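Local coordinates for protein polyphosphate kinase (PDB 2O8R) that probably catalyses the reversible transfer of the terminal phosphate of ATP to build long-chain polyphosphate, at residues Leu461-Phe466 against Glu596-Trp601; Asp344-Val349 against Ser475-Met480; Ile613-Trp618 against Ile627-Pro632; Glu609-Ser614 against Thr637-Ile642; Asp592-His597 against Arg677-Ile682. The protein carries 3 engineered substitutions. All coordinates share one frame; numbering follows the deposited sequence.

In the fold
Contacts 1 to 5 lie in the two phospholipase D-like C-terminal domains. Contact 2 pairs strands 345-349 and 474-481 in the first domain; contacts 3, 4 and 5 lie in the second, though strand 595-596 of contact 5 pairs in parallel with strand 474-481 and so also ties the domains. Contact 1 joins the two domains and touches contacts 2, 3 and 4; its centre is about 8 Å from those of contacts 2 and 3. Contacts 3 and 4 share strand 610-614 and are nested inside the loop that contact 5 closes, while contacts 1 and 2 alternate in their segments. Contacts 1 and 5 share Glu596 and His597. This clustering places the predicted ATP-binding His597 and the predicted phosphohistidine His439 near one domain seam.

Contact 1. Residues Leu461-Phe466 against Glu596-Trp601; sequences LSTGNF and EHSRIW. With SO4 (sulfate ion), chain F.
Thr463 of the turn after strand 457-462 meets His597, Ser598 and Arg599 of the loop ahead of strand 600-603. The apolar part is the threonine methyl: CG2 of Thr463 lies 3.6 Å from Arg599 N, against the backbone. Its CG2 is anti to the carbonyl carbon while OG1 sits between N and C (chi1 63°), where OG1 is hydrogen-bonded to Thr477 N and Asp476 OD1. Ser598 OG in turn bonds Thr477 OG1. In the polar part, Thr463 O lies 2.7 Å from Arg599 NH1, near the guanidinium plane, and meets the C-H edge of the imidazole, 3.3 Å from His597 CE1; ND1 of that ring is hydrogen-bonded to Asp476. A sulfate, probably from the crystallisation liquor, joins the same two side chains from their edges: His597 NE2 donates to O1 (2.7 Å), and O4 takes both Arg599 NH1 (2.9 Å) and NH2 (2.8 Å). His597 is predicted to bind ATP, so the sulfate may mark where a phosphate could sit. Arg599 NE is salt-bridged to Asp617. The contact bridges the two C-terminal domains: strand 474-481 flanks Thr463 and Ser598, while strand 610-614 touches Thr463 through Ile613 and pairs with strand 600-603.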
# COMPACT_ATOMS: atom_id res chain seq x y z
N LEU A 461 20.72 -4.10 19.97
CA LEU A 461 19.73 -5.02 20.59
C LEU A 461 18.55 -4.26 21.13
O LEU A 461 18.69 -3.17 21.65
CB LEU A 461 20.33 -5.82 21.73
CG LEU A 461 21.41 -6.79 21.28
CD1 LEU A 461 22.81 -6.16 21.43
CD2 LEU A 461 21.28 -8.05 22.09
N SER A 462 17.37 -4.87 21.04
CA SER A 462 16.14 -4.10 21.18
C SER A 462 14.95 -4.87 21.70
O SER A 462 14.83 -6.08 21.49
CB SER A 462 15.77 -3.51 19.84
OG SER A 462 14.68 -2.62 20.00
N THR A 463 14.04 -4.15 22.35
CA THR A 463 12.80 -4.74 22.86
C THR A 463 11.71 -4.83 21.80
O THR A 463 10.74 -5.56 21.98
CB THR A 463 12.26 -3.95 24.06
OG1 THR A 463 11.92 -2.62 23.64
CG2 THR A 463 13.31 -3.87 25.13
N GLY A 464 11.86 -4.09 20.71
CA GLY A 464 10.99 -4.23 19.55
C GLY A 464 11.70 -4.04 18.23
O GLY A 464 12.92 -3.99 18.18
N ASN A 465 10.92 -3.92 17.15
CA ASN A 465 11.45 -3.78 15.79
C ASN A 465 12.04 -2.40 15.52
O ASN A 465 11.63 -1.42 16.14
CB ASN A 465 10.37 -4.13 14.77
CG ASN A 465 9.83 -5.54 14.94
OD1 ASN A 465 9.38 -5.94 16.02
ND2 ASN A 465 9.85 -6.32 13.86
N PHE A 466 13.02 -2.33 14.61
CA PHE A 466 13.71 -1.06 14.31
C PHE A 466 12.85 -0.22 13.37
O PHE A 466 12.87 1.02 13.41
CB PHE A 466 15.06 -1.31 13.63
CG PHE A 466 16.02 -2.15 14.43
CD1 PHE A 466 16.52 -1.70 15.65
CD2 PHE A 466 16.46 -3.38 13.94
CE1 PHE A 466 17.42 -2.47 16.37
CE2 PHE A 466 17.36 -4.16 14.66
CZ PHE A 466 17.85 -3.70 15.87
N GLU A 596 3.16 0.26 25.75
CA GLU A 596 4.25 -0.06 26.67
C GLU A 596 4.84 -1.42 26.32
O GLU A 596 4.41 -2.46 26.81
CB GLU A 596 3.73 -0.05 28.10
CG GLU A 596 3.42 1.33 28.63
CD GLU A 596 4.66 2.18 28.86
OE1 GLU A 596 5.73 1.62 29.17
OE2 GLU A 596 4.57 3.41 28.74
N HIS A 597 5.86 -1.39 25.47
CA HIS A 597 6.23 -2.60 24.80
C HIS A 597 7.57 -3.11 25.27
O HIS A 597 7.95 -4.23 24.96
CB HIS A 597 6.24 -2.36 23.28
CG HIS A 597 6.43 -3.60 22.48
ND1 HIS A 597 7.66 -3.99 21.99
CD2 HIS A 597 5.55 -4.56 22.10
CE1 HIS A 597 7.52 -5.12 21.32
NE2 HIS A 597 6.26 -5.49 21.38
N SER A 598 8.29 -2.28 26.02
CA SER A 598 9.59 -2.68 26.56
C SER A 598 9.47 -3.96 27.38
O SER A 598 8.46 -4.21 28.05
CB SER A 598 10.17 -1.58 27.46
OG SER A 598 10.59 -0.47 26.70
N ARG A 599 10.52 -4.78 27.30
CA ARG A 599 10.67 -5.92 28.19
C ARG A 599 12.00 -5.77 28.91
O ARG A 599 13.07 -5.83 28.29
CB ARG A 599 10.61 -7.23 27.41
CG ARG A 599 9.37 -7.36 26.55
CD ARG A 599 9.68 -8.13 25.31
NE ARG A 599 8.45 -8.52 24.63
CZ ARG A 599 8.17 -8.26 23.36
NH1 ARG A 599 9.04 -7.61 22.60
NH2 ARG A 599 7.01 -8.65 22.85
N ILE A 600 11.93 -5.53 30.22
CA ILE A 600 13.11 -5.18 31.01
C ILE A 600 13.12 -5.91 32.35
O ILE A 600 12.09 -6.03 33.00
CB ILE A 600 13.17 -3.66 31.26
CG1 ILE A 600 13.47 -2.91 29.96
CG2 ILE A 600 14.21 -3.33 32.34
CD1 ILE A 600 13.48 -1.38 30.08
N TRP A 601 14.28 -6.42 32.75
CA TRP A 601 14.39 -7.13 34.03
C TRP A 601 15.47 -6.51 34.92
O TRP A 601 16.60 -6.29 34.47
CB TRP A 601 14.71 -8.63 33.85
CG TRP A 601 14.05 -9.34 32.70
CD1 TRP A 601 12.80 -9.12 32.17
CD2 TRP A 601 14.60 -10.44 31.95
NE1 TRP A 601 12.55 -10.00 31.14
CE2 TRP A 601 13.64 -10.82 30.98
CE3 TRP A 601 15.81 -11.14 32.01
CZ2 TRP A 601 13.87 -11.84 30.07
CZ3 TRP A 601 16.03 -12.18 31.11
CH2 TRP A 601 15.06 -12.52 30.16
S SO4 F . 6.38 -8.33 19.28
O1 SO4 F . 5.71 -7.04 19.29
O2 SO4 F . 5.43 -9.37 19.69
O3 SO4 F . 6.88 -8.61 17.94
O4 SO4 F . 7.55 -8.28 20.16

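Contact 2. Residues Asp344-Val349 against Ser475-Met480; sequences DYLIHV and SDTTLM
Met480 (selenomethionine), Ile347 and Val349 have the largest areas buried here, in an antiparallel pair of strands, 345-349 with 474-481, within the first phospholipase D-like domain. The axes run 4.8 Å apart at 162°. Met480 faces Tyr345 as a hydrogen-bonded pair, its N giving a bond to Tyr345 O and its O accepting from Tyr345 N. Its CG is anti to the carbonyl carbon (chi1 -64°), and SE of Met480 comes within 4.4 Å of Ile347 CG1. Ile347 N donates to Thr478 O at 2.8 Å, and the isoleucine side chain also touches Tyr356 of helix 355-365. Val349 lies opposite Asp476, where CG2 of Val349 meets CB of Asp476 at 3.8 Å; the carboxylate of Asp476 is held from outside by His597 and Thr463. On the other face of the strands Leu346 CD1 meets Leu479 CD1 at 3.9 Å. There His348 and Thr477 lie side by side, with Thr477 OG1 at the edge of the imidazole and bonded to Ser598. At the Val349 end one water donates to Val349 O (2.9 Å) and Asp476 O (3.0 Å), and is hydrogen-bonded to Ser475 OG at 2.7 Å.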
# COMPACT_ATOMS: atom_id res chain seq x y z
N ASP A 344 28.59 3.08 25.18
CA ASP A 344 27.28 2.49 24.98
C ASP A 344 26.22 3.56 24.98
O ASP A 344 26.34 4.57 25.67
CB ASP A 344 26.95 1.52 26.10
CG ASP A 344 27.75 0.25 26.03
OD1 ASP A 344 28.46 0.06 25.01
OD2 ASP A 344 27.66 -0.55 26.99
N TYR A 345 25.16 3.31 24.22
CA TYR A 345 24.03 4.21 24.20
C TYR A 345 22.70 3.44 24.42
O TYR A 345 22.55 2.28 24.06
CB TYR A 345 24.03 5.05 22.91
CG TYR A 345 25.14 6.09 22.87
CD1 TYR A 345 24.90 7.43 23.23
CD2 TYR A 345 26.42 5.75 22.46
CE1 TYR A 345 25.92 8.38 23.19
CE2 TYR A 345 27.44 6.69 22.42
CZ TYR A 345 27.19 8.00 22.78
OH TYR A 345 28.24 8.90 22.73
N LEU A 346 21.76 4.11 25.06
CA LEU A 346 20.44 3.57 25.27
C LEU A 346 19.49 4.52 24.58
O LEU A 346 19.49 5.72 24.84
CB LEU A 346 20.14 3.58 26.76
CG LEU A 346 19.38 2.46 27.42
CD1 LEU A 346 19.93 1.08 27.00
CD2 LEU A 346 19.54 2.68 28.91
N ILE A 347 18.68 4.00 23.67
CA ILE A 347 17.70 4.84 23.00
C ILE A 347 16.30 4.38 23.35
O ILE A 347 15.93 3.23 23.14
CB ILE A 347 17.88 4.82 21.49
CG1 ILE A 347 19.28 5.33 21.11
CG2 ILE A 347 16.76 5.58 20.80
CD1 ILE A 347 19.63 6.71 21.63
N HIS A 348 15.53 5.30 23.90
CA HIS A 348 14.18 5.02 24.33
C HIS A 348 13.22 5.69 23.37
O HIS A 348 13.05 6.91 23.38
CB HIS A 348 13.96 5.55 25.75
CG HIS A 348 14.98 5.07 26.73
ND1 HIS A 348 14.97 3.79 27.24
CD2 HIS A 348 16.03 5.71 27.30
CE1 HIS A 348 15.99 3.66 28.08
NE2 HIS A 348 16.64 4.80 28.13
N VAL A 349 12.57 4.89 22.55
CA VAL A 349 11.72 5.49 21.54
C VAL A 349 10.27 5.46 21.87
O VAL A 349 9.78 4.49 22.44
CB VAL A 349 11.80 4.83 20.15
CG1 VAL A 349 13.16 4.99 19.54
CG2 VAL A 349 11.33 3.35 20.20
N SER A 475 6.38 2.34 22.61
CA SER A 475 7.51 2.60 23.48
C SER A 475 8.40 1.35 23.46
O SER A 475 7.93 0.23 23.68
CB SER A 475 7.02 2.96 24.89
OG SER A 475 8.06 2.93 25.85
N ASP A 476 9.69 1.54 23.17
CA ASP A 476 10.65 0.44 23.12
C ASP A 476 12.04 0.91 23.55
O ASP A 476 12.32 2.12 23.60
CB ASP A 476 10.75 -0.14 21.71
CG ASP A 476 9.70 -1.17 21.43
OD1 ASP A 476 9.52 -2.09 22.24
OD2 ASP A 476 9.06 -1.05 20.36
N THR A 477 12.92 -0.05 23.82
CA THR A 477 14.27 0.27 24.28
C THR A 477 15.37 -0.43 23.46
O THR A 477 15.31 -1.64 23.20
CB THR A 477 14.39 -0.03 25.77
OG1 THR A 477 13.39 0.72 26.47
CG2 THR A 477 15.76 0.38 26.28
N THR A 478 16.36 0.35 23.04
CA THR A 478 17.43 -0.14 22.19
C THR A 478 18.79 0.15 22.81
O THR A 478 19.09 1.30 23.18
CB THR A 478 17.35 0.50 20.80
OG1 THR A 478 16.14 0.06 20.15
CG2 THR A 478 18.55 0.11 19.95
N LEU A 479 19.61 -0.90 22.91
CA LEU A 479 20.99 -0.79 23.34
C LEU A 479 21.92 -0.79 22.15
O LEU A 479 21.78 -1.62 21.26
CB LEU A 479 21.36 -1.98 24.23
CG LEU A 479 22.81 -1.97 24.72
CD1 LEU A 479 23.03 -0.77 25.63
CD2 LEU A 479 23.17 -3.27 25.42
N MSE A 480 22.87 0.13 22.13
CA MSE A 480 23.88 0.14 21.08
C MSE A 480 25.24 0.03 21.73
O MSE A 480 25.63 0.89 22.52
CB MSE A 480 23.75 1.41 20.24
CG MSE A 480 22.43 1.45 19.51
SE MSE A 480 22.05 3.08 18.53
CE MSE A 480 22.97 2.72 16.86
O HOH W 1 10.49 3.90 25.20

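Contact 3. Residues Ile613-Trp618 against Ile627-Pro632; sequences ISSADW and IETACP
Ile613 and Cys631 form the hydrogen-bonded antiparallel pair that joins strands 610-614 and 629-632, neighbours in the large mixed sheet of the second phospholipase D-like domain. Their two backbone bonds, Ile613 N to Cys631 O and Cys631 N to Ile613 O, are both 2.8 Å long. Ser614 comes next, opposite Ala630. Its OG, anti to the backbone N (chi1 -167°), donates to Thr629 O at 2.7 Å, the donor tilted from the carbonyl plane, and accepts from Ala616 N at 2.9 Å, an ST turn that bends the chain at the strand end. Thr629 O has a second donor, Ser615 N, at 2.9 Å and nearly along the C=O axis. Ser615 also uses its side chain both ways: OG accepts from Thr629 N and donates to Glu628 OE1. A chi1 of 71° sets this OG between N and the carbonyl carbon, facing Thr629 N and Glu628. Ala616 then lays CB against Glu628, 3.5 Å from CD, the glutamate being bent at chi2. Glu628 OE1 also bonds ND1 of His439, the predicted phosphohistidine, and OE2 pairs with Arg626, so Ser615 can be regarded as second-shell to that histidine. The Ser615 hydroxyl OG meets Glu628 OE1 at 2.8 Å on the anti lone pair, away from OE2.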
# COMPACT_ATOMS: atom_id res chain seq x y z
N ILE A 613 17.64 -6.21 29.12
CA ILE A 613 16.73 -5.76 28.07
C ILE A 613 16.38 -6.99 27.24
O ILE A 613 17.29 -7.71 26.80
CB ILE A 613 17.44 -4.68 27.21
CG1 ILE A 613 17.20 -3.30 27.81
CG2 ILE A 613 16.99 -4.67 25.75
CD1 ILE A 613 18.05 -2.24 27.17
N SER A 614 15.09 -7.26 27.05
CA SER A 614 14.71 -8.47 26.29
C SER A 614 13.79 -8.32 25.09
O SER A 614 13.05 -7.35 24.96
CB SER A 614 14.14 -9.54 27.21
OG SER A 614 14.08 -10.78 26.52
N SER A 615 13.86 -9.32 24.22
CA SER A 615 12.93 -9.47 23.11
C SER A 615 11.73 -10.32 23.53
O SER A 615 10.69 -10.28 22.88
CB SER A 615 13.62 -10.13 21.92
OG SER A 615 13.89 -11.49 22.18
N ALA A 616 11.88 -11.06 24.61
CA ALA A 616 10.84 -11.99 25.05
C ALA A 616 9.99 -11.49 26.20
O ALA A 616 10.50 -10.85 27.13
CB ALA A 616 11.46 -13.33 25.42
N ASP A 617 8.69 -11.77 26.14
CA ASP A 617 7.82 -11.82 27.31
C ASP A 617 7.96 -13.23 27.86
O ASP A 617 8.53 -14.08 27.21
CB ASP A 617 6.37 -11.62 26.93
CG ASP A 617 6.16 -10.40 26.09
OD1 ASP A 617 6.59 -9.31 26.51
OD2 ASP A 617 5.55 -10.53 25.01
N TRP A 618 7.43 -13.48 29.05
CA TRP A 618 7.50 -14.82 29.60
C TRP A 618 6.19 -15.56 29.38
O TRP A 618 5.38 -15.76 30.30
CB TRP A 618 7.86 -14.79 31.08
CG TRP A 618 9.20 -14.21 31.38
CD1 TRP A 618 10.23 -14.01 30.50
CD2 TRP A 618 9.69 -13.80 32.66
NE1 TRP A 618 11.31 -13.48 31.15
CE2 TRP A 618 11.01 -13.34 32.48
CE3 TRP A 618 9.14 -13.77 33.94
CZ2 TRP A 618 11.78 -12.87 33.54
CZ3 TRP A 618 9.91 -13.30 34.99
CH2 TRP A 618 11.21 -12.85 34.78
N ILE A 627 13.41 -18.47 19.11
CA ILE A 627 14.70 -17.95 19.52
C ILE A 627 14.58 -16.45 19.88
O ILE A 627 14.19 -15.62 19.05
CB ILE A 627 15.84 -18.30 18.53
CG1 ILE A 627 16.42 -19.67 18.90
CG2 ILE A 627 16.94 -17.24 18.55
CD1 ILE A 627 17.58 -20.12 18.06
N GLU A 628 14.90 -16.16 21.13
CA GLU A 628 14.77 -14.82 21.70
C GLU A 628 16.12 -14.35 22.20
O GLU A 628 17.07 -15.13 22.30
CB GLU A 628 13.82 -14.84 22.90
CG GLU A 628 12.47 -15.48 22.64
CD GLU A 628 11.43 -14.50 22.10
OE1 GLU A 628 11.73 -13.30 21.98
OE2 GLU A 628 10.30 -14.95 21.81
N THR A 629 16.20 -13.07 22.56
CA THR A 629 17.40 -12.56 23.22
C THR A 629 17.10 -11.78 24.49
O THR A 629 16.04 -11.17 24.64
CB THR A 629 18.24 -11.65 22.31
OG1 THR A 629 17.41 -10.61 21.76
CG2 THR A 629 18.89 -12.46 21.22
N ALA A 630 18.06 -11.82 25.41
CA ALA A 630 18.10 -10.88 26.51
C ALA A 630 19.54 -10.44 26.70
O ALA A 630 20.47 -11.24 26.53
CB ALA A 630 17.54 -11.49 27.78
N CYS A 631 19.71 -9.17 27.03
CA CYS A 631 21.04 -8.59 27.13
C CYS A 631 21.22 -7.79 28.42
O CYS A 631 20.36 -6.99 28.78
CB CYS A 631 21.26 -7.68 25.95
SG CYS A 631 22.97 -7.32 25.68
N PRO A 632 22.34 -8.04 29.13
CA PRO A 632 22.78 -7.24 30.27
C PRO A 632 23.15 -5.84 29.84
O PRO A 632 23.79 -5.65 28.80
CB PRO A 632 24.06 -7.96 30.72
CG PRO A 632 24.52 -8.69 29.55
CD PRO A 632 23.26 -9.16 28.90

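Contact 4. Residues Glu609-Ser614 against Thr637-Ile642; sequences EEVFIS and TLRREI. Engineered in segment 637-642: Thr637 (natural residue Ala).
Val611 of strand 610-614 crosses the aliphatic part of Arg639 on helix 636-651, with CG2 of the valine 3.7 Å from CG of the arginine. The two side chains pass at a slant, and the other valine branch, CG1, goes to Ile642 instead, meeting its CG2 at 3.8 Å. Val611 CG1 is anti to the backbone N and CG2 anti to the carbonyl carbon, which sends one methyl to each helix residue. Val611 and Ile642 slide past each other in opposite directions, and CD1 of Ile613 touches CD1 of Ile642 at 4.2 Å. Beyond Val611, Arg639 CD lies 3.5 Å from Glu609 O. The bend of Arg639 at chi3 (-33°) then sets NE, and NH1 bonds Val633 O. At the outer end Glu609 and Arg640 run obliquely, carboxylate and guanidinium planes 51° apart, Glu609 OE1 at the edge of the guanidinium and 3.5 Å from Arg640 NH2. That salt bridge is doubtful, Glu609 being modelled in two conformers; Glu609 OE2 is hydrogen-bonded to His604 ND1. Strand and helix axes pass 8.9 Å apart at 75°. Leu346 of the first domain also touches Ile613 and Ile642. This is a helix laid across a sheet strand, as in the alpha/beta phospholipase D-like fold.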
# COMPACT_ATOMS: atom_id res chain seq x y z
N GLU A 609 23.18 -4.26 41.31
CA GLU A 609 22.00 -4.47 40.47
C GLU A 609 22.35 -4.93 39.05
O GLU A 609 23.36 -4.50 38.49
CB GLU A 609 21.14 -3.20 40.42
CG GLU A 609 21.27 -2.31 41.66
CD GLU A 609 19.93 -1.80 42.19
OE1 GLU A 609 19.88 -0.63 42.64
OE2 GLU A 609 18.93 -2.56 42.17
N GLU A 610 21.53 -5.81 38.49
CA GLU A 610 21.71 -6.27 37.11
C GLU A 610 20.45 -5.99 36.32
O GLU A 610 19.34 -6.33 36.74
CB GLU A 610 22.07 -7.75 37.06
CG GLU A 610 23.42 -8.04 37.70
CD GLU A 610 23.83 -9.50 37.64
OE1 GLU A 610 23.25 -10.28 36.85
OE2 GLU A 610 24.75 -9.88 38.39
N VAL A 611 20.62 -5.34 35.17
CA VAL A 611 19.47 -5.00 34.35
C VAL A 611 19.54 -5.67 32.99
O VAL A 611 20.57 -5.60 32.30
CB VAL A 611 19.33 -3.48 34.19
CG1 VAL A 611 18.13 -3.15 33.30
CG2 VAL A 611 19.18 -2.83 35.56
N PHE A 612 18.45 -6.33 32.60
CA PHE A 612 18.38 -6.93 31.28
C PHE A 612 17.32 -6.29 30.40
O PHE A 612 16.27 -5.87 30.88
CB PHE A 612 18.12 -8.42 31.38
CG PHE A 612 19.24 -9.19 32.00
CD1 PHE A 612 20.22 -9.76 31.20
CD2 PHE A 612 19.30 -9.35 33.37
CE1 PHE A 612 21.26 -10.48 31.77
CE2 PHE A 612 20.33 -10.06 33.95
CZ PHE A 612 21.31 -10.63 33.15
N ILE A 613 17.64 -6.21 29.12
CA ILE A 613 16.73 -5.76 28.07
C ILE A 613 16.38 -6.99 27.24
O ILE A 613 17.29 -7.71 26.80
CB ILE A 613 17.44 -4.68 27.21
CG1 ILE A 613 17.20 -3.30 27.81
CG2 ILE A 613 16.99 -4.67 25.75
CD1 ILE A 613 18.05 -2.24 27.17
N SER A 614 15.09 -7.26 27.05
CA SER A 614 14.71 -8.47 26.29
C SER A 614 13.79 -8.32 25.09
O SER A 614 13.05 -7.35 24.96
CB SER A 614 14.14 -9.54 27.21
OG SER A 614 14.08 -10.78 26.52
N THR A 637 25.86 3.90 34.37
CA THR A 637 24.96 5.05 34.20
C THR A 637 23.73 4.67 33.37
O THR A 637 22.62 5.15 33.64
CB THR A 637 25.65 6.28 33.60
OG1 THR A 637 26.19 5.93 32.32
CG2 THR A 637 26.77 6.74 34.50
N LEU A 638 23.92 3.80 32.38
CA LEU A 638 22.81 3.28 31.59
C LEU A 638 21.84 2.47 32.46
O LEU A 638 20.64 2.77 32.47
CB LEU A 638 23.31 2.44 30.42
CG LEU A 638 23.94 3.17 29.24
CD1 LEU A 638 23.82 2.33 27.99
CD2 LEU A 638 23.27 4.52 29.01
N ARG A 639 22.36 1.49 33.20
CA ARG A 639 21.57 0.74 34.19
C ARG A 639 20.79 1.63 35.17
O ARG A 639 19.67 1.30 35.56
CB ARG A 639 22.45 -0.19 35.02
CG ARG A 639 22.53 -1.61 34.54
CD ARG A 639 23.04 -2.55 35.64
NE ARG A 639 24.00 -1.87 36.51
CZ ARG A 639 25.31 -1.82 36.29
NH1 ARG A 639 25.85 -2.42 35.24
NH2 ARG A 639 26.08 -1.17 37.15
N ARG A 640 21.42 2.74 35.56
CA ARG A 640 20.82 3.67 36.51
C ARG A 640 19.64 4.37 35.86
O ARG A 640 18.61 4.59 36.51
CB ARG A 640 21.89 4.67 37.00
CG ARG A 640 21.40 5.89 37.82
CD ARG A 640 20.46 5.54 38.98
NE ARG A 640 20.81 4.30 39.66
CZ ARG A 640 19.96 3.57 40.38
NH1 ARG A 640 18.69 3.95 40.50
NH2 ARG A 640 20.38 2.45 40.96
N GLU A 641 19.77 4.69 34.58
CA GLU A 641 18.73 5.40 33.85
C GLU A 641 17.47 4.54 33.73
O GLU A 641 16.37 5.02 33.97
CB GLU A 641 19.23 5.82 32.48
CG GLU A 641 18.29 6.70 31.67
CD GLU A 641 18.89 7.07 30.32
OE1 GLU A 641 19.30 6.17 29.57
OE2 GLU A 641 18.95 8.27 30.00
N ILE A 642 17.65 3.26 33.39
CA ILE A 642 16.53 2.34 33.19
C ILE A 642 15.71 2.23 34.47
O ILE A 642 14.48 2.30 34.45
CB ILE A 642 17.02 0.96 32.74
CG1 ILE A 642 17.48 1.02 31.29
CG2 ILE A 642 15.93 -0.08 32.86
CD1 ILE A 642 18.25 -0.20 30.85

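Contact 5. Residues Asp592-His597 against Arg677-Ile682; sequences DMYLEH and RAQAAI. With SO4 (sulfate ion), chain F.
The first turn of helix 678-691 grips the chain leading into strand 595-596 through Gln679, whose amide is bonded to the backbone N and O of Tyr594. OE1 accepts from Tyr594 N (3.0 Å), and NE2 gives to Tyr594 O (3.1 Å), this donor lying above the carbonyl plane. The other N-H of NE2 points to Glu596 OE2, nearly straight at 169° and 2.8 Å. Extended beyond CG, Gln679 reaches Glu596 tip to tip, and its amide is turned 21° from the Tyr594 ring, with OE1 of Gln679 3.3 Å from CD2 of Tyr594. Strand 595-596, from the second phospholipase D-like domain, adds in parallel to strand 474-481 of the first, and Glu596 OE1 is held by Lys542 and Gln649, near the predicted ATP-binding Arg570. Arg677, at the N-cap position, adds a salt bridge: NE donates to OD2 of Asp592 at 3.0 Å, on the syn lone pair. The two side chains cross at about a right angle, carboxylate and guanidinium planes 76° apart. Lys655 pairs with the other oxygen, OD1, while the Arg677 guanidinium has Ala680 N over the centre of one face. Asp592 CB comes 3.4 Å from Gln679 OE1.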
# COMPACT_ATOMS: atom_id res chain seq x y z
N ASP A 592 -1.43 3.65 28.35
CA ASP A 592 -1.49 5.07 28.05
C ASP A 592 -1.42 5.16 26.51
O ASP A 592 -1.58 4.14 25.82
CB ASP A 592 -0.30 5.77 28.70
CG ASP A 592 -0.53 7.27 28.97
OD1 ASP A 592 -1.54 7.85 28.51
OD2 ASP A 592 0.32 7.88 29.65
N MSE A 593 -1.18 6.35 25.97
CA MSE A 593 -1.15 6.55 24.52
C MSE A 593 -0.11 5.71 23.76
O MSE A 593 -0.40 5.20 22.67
CB MSE A 593 -0.93 8.02 24.20
CG MSE A 593 -1.28 8.35 22.77
SE MSE A 593 -0.97 10.21 22.31
CE MSE A 593 -2.41 10.40 21.01
N TYR A 594 1.09 5.58 24.33
CA TYR A 594 2.13 4.75 23.73
C TYR A 594 1.93 3.33 24.19
O TYR A 594 1.53 3.10 25.33
CB TYR A 594 3.54 5.19 24.14
CG TYR A 594 3.89 6.62 23.81
CD1 TYR A 594 3.38 7.26 22.68
CD2 TYR A 594 4.77 7.32 24.61
CE1 TYR A 594 3.71 8.54 22.40
CE2 TYR A 594 5.11 8.61 24.32
CZ TYR A 594 4.58 9.22 23.22
OH TYR A 594 4.93 10.52 22.95
N LEU A 595 2.21 2.38 23.32
CA LEU A 595 2.10 0.99 23.71
C LEU A 595 3.36 0.62 24.48
O LEU A 595 4.49 0.70 23.97
CB LEU A 595 1.86 0.10 22.49
CG LEU A 595 1.56 -1.38 22.70
CD1 LEU A 595 0.40 -1.87 21.84
CD2 LEU A 595 2.79 -2.16 22.38
N GLU A 596 3.16 0.26 25.75
CA GLU A 596 4.25 -0.06 26.67
C GLU A 596 4.84 -1.42 26.32
O GLU A 596 4.41 -2.46 26.81
CB GLU A 596 3.73 -0.05 28.10
CG GLU A 596 3.42 1.33 28.63
CD GLU A 596 4.66 2.18 28.86
OE1 GLU A 596 5.73 1.62 29.17
OE2 GLU A 596 4.57 3.41 28.74
N HIS A 597 5.86 -1.39 25.47
CA HIS A 597 6.23 -2.60 24.80
C HIS A 597 7.57 -3.11 25.27
O HIS A 597 7.95 -4.23 24.96
CB HIS A 597 6.24 -2.36 23.28
CG HIS A 597 6.43 -3.60 22.48
ND1 HIS A 597 7.66 -3.99 21.99
CD2 HIS A 597 5.55 -4.56 22.10
CE1 HIS A 597 7.52 -5.12 21.32
NE2 HIS A 597 6.26 -5.49 21.38
N ARG A 677 2.25 11.33 35.42
CA ARG A 677 1.96 10.36 34.40
C ARG A 677 3.25 10.02 33.66
O ARG A 677 3.98 10.89 33.15
CB ARG A 677 0.78 10.79 33.51
CG ARG A 677 1.07 11.02 32.09
CD ARG A 677 -0.20 10.99 31.26
NE ARG A 677 0.12 10.89 29.84
CZ ARG A 677 0.51 11.92 29.10
NH1 ARG A 677 0.62 13.13 29.63
NH2 ARG A 677 0.80 11.74 27.81
N ALA A 678 3.54 8.72 33.67
CA ALA A 678 4.86 8.22 33.33
C ALA A 678 5.34 8.63 31.94
O ALA A 678 6.52 8.92 31.76
CB ALA A 678 4.91 6.70 33.51
N GLN A 679 4.42 8.69 30.98
CA GLN A 679 4.80 8.99 29.61
C GLN A 679 5.12 10.47 29.42
O GLN A 679 5.99 10.82 28.61
CB GLN A 679 3.77 8.46 28.60
CG GLN A 679 3.87 6.92 28.41
CD GLN A 679 2.86 6.33 27.40
OE1 GLN A 679 2.17 7.05 26.68
NE2 GLN A 679 2.80 5.02 27.35
N ALA A 680 4.47 11.33 30.20
CA ALA A 680 4.90 12.73 30.25
C ALA A 680 6.24 12.85 30.98
O ALA A 680 7.22 13.38 30.46
CB ALA A 680 3.85 13.60 30.90
N ALA A 681 6.30 12.28 32.18
CA ALA A 681 7.46 12.45 33.05
C ALA A 681 8.76 11.91 32.48
O ALA A 681 9.82 12.52 32.65
CB ALA A 681 7.18 11.83 34.41
N ILE A 682 8.68 10.76 31.80
CA ILE A 682 9.85 10.13 31.21
C ILE A 682 10.44 11.04 30.13
O ILE A 682 11.66 11.19 30.02
CB ILE A 682 9.53 8.76 30.62
CG1 ILE A 682 9.35 7.73 31.73
CG2 ILE A 682 10.64 8.29 29.69
CD1 ILE A 682 8.97 6.34 31.20
S SO4 F . 6.38 -8.33 19.28
O1 SO4 F . 5.71 -7.04 19.29
O2 SO4 F . 5.43 -9.37 19.69
O3 SO4 F . 6.88 -8.61 17.94
O4 SO4 F . 7.55 -8.28 20.16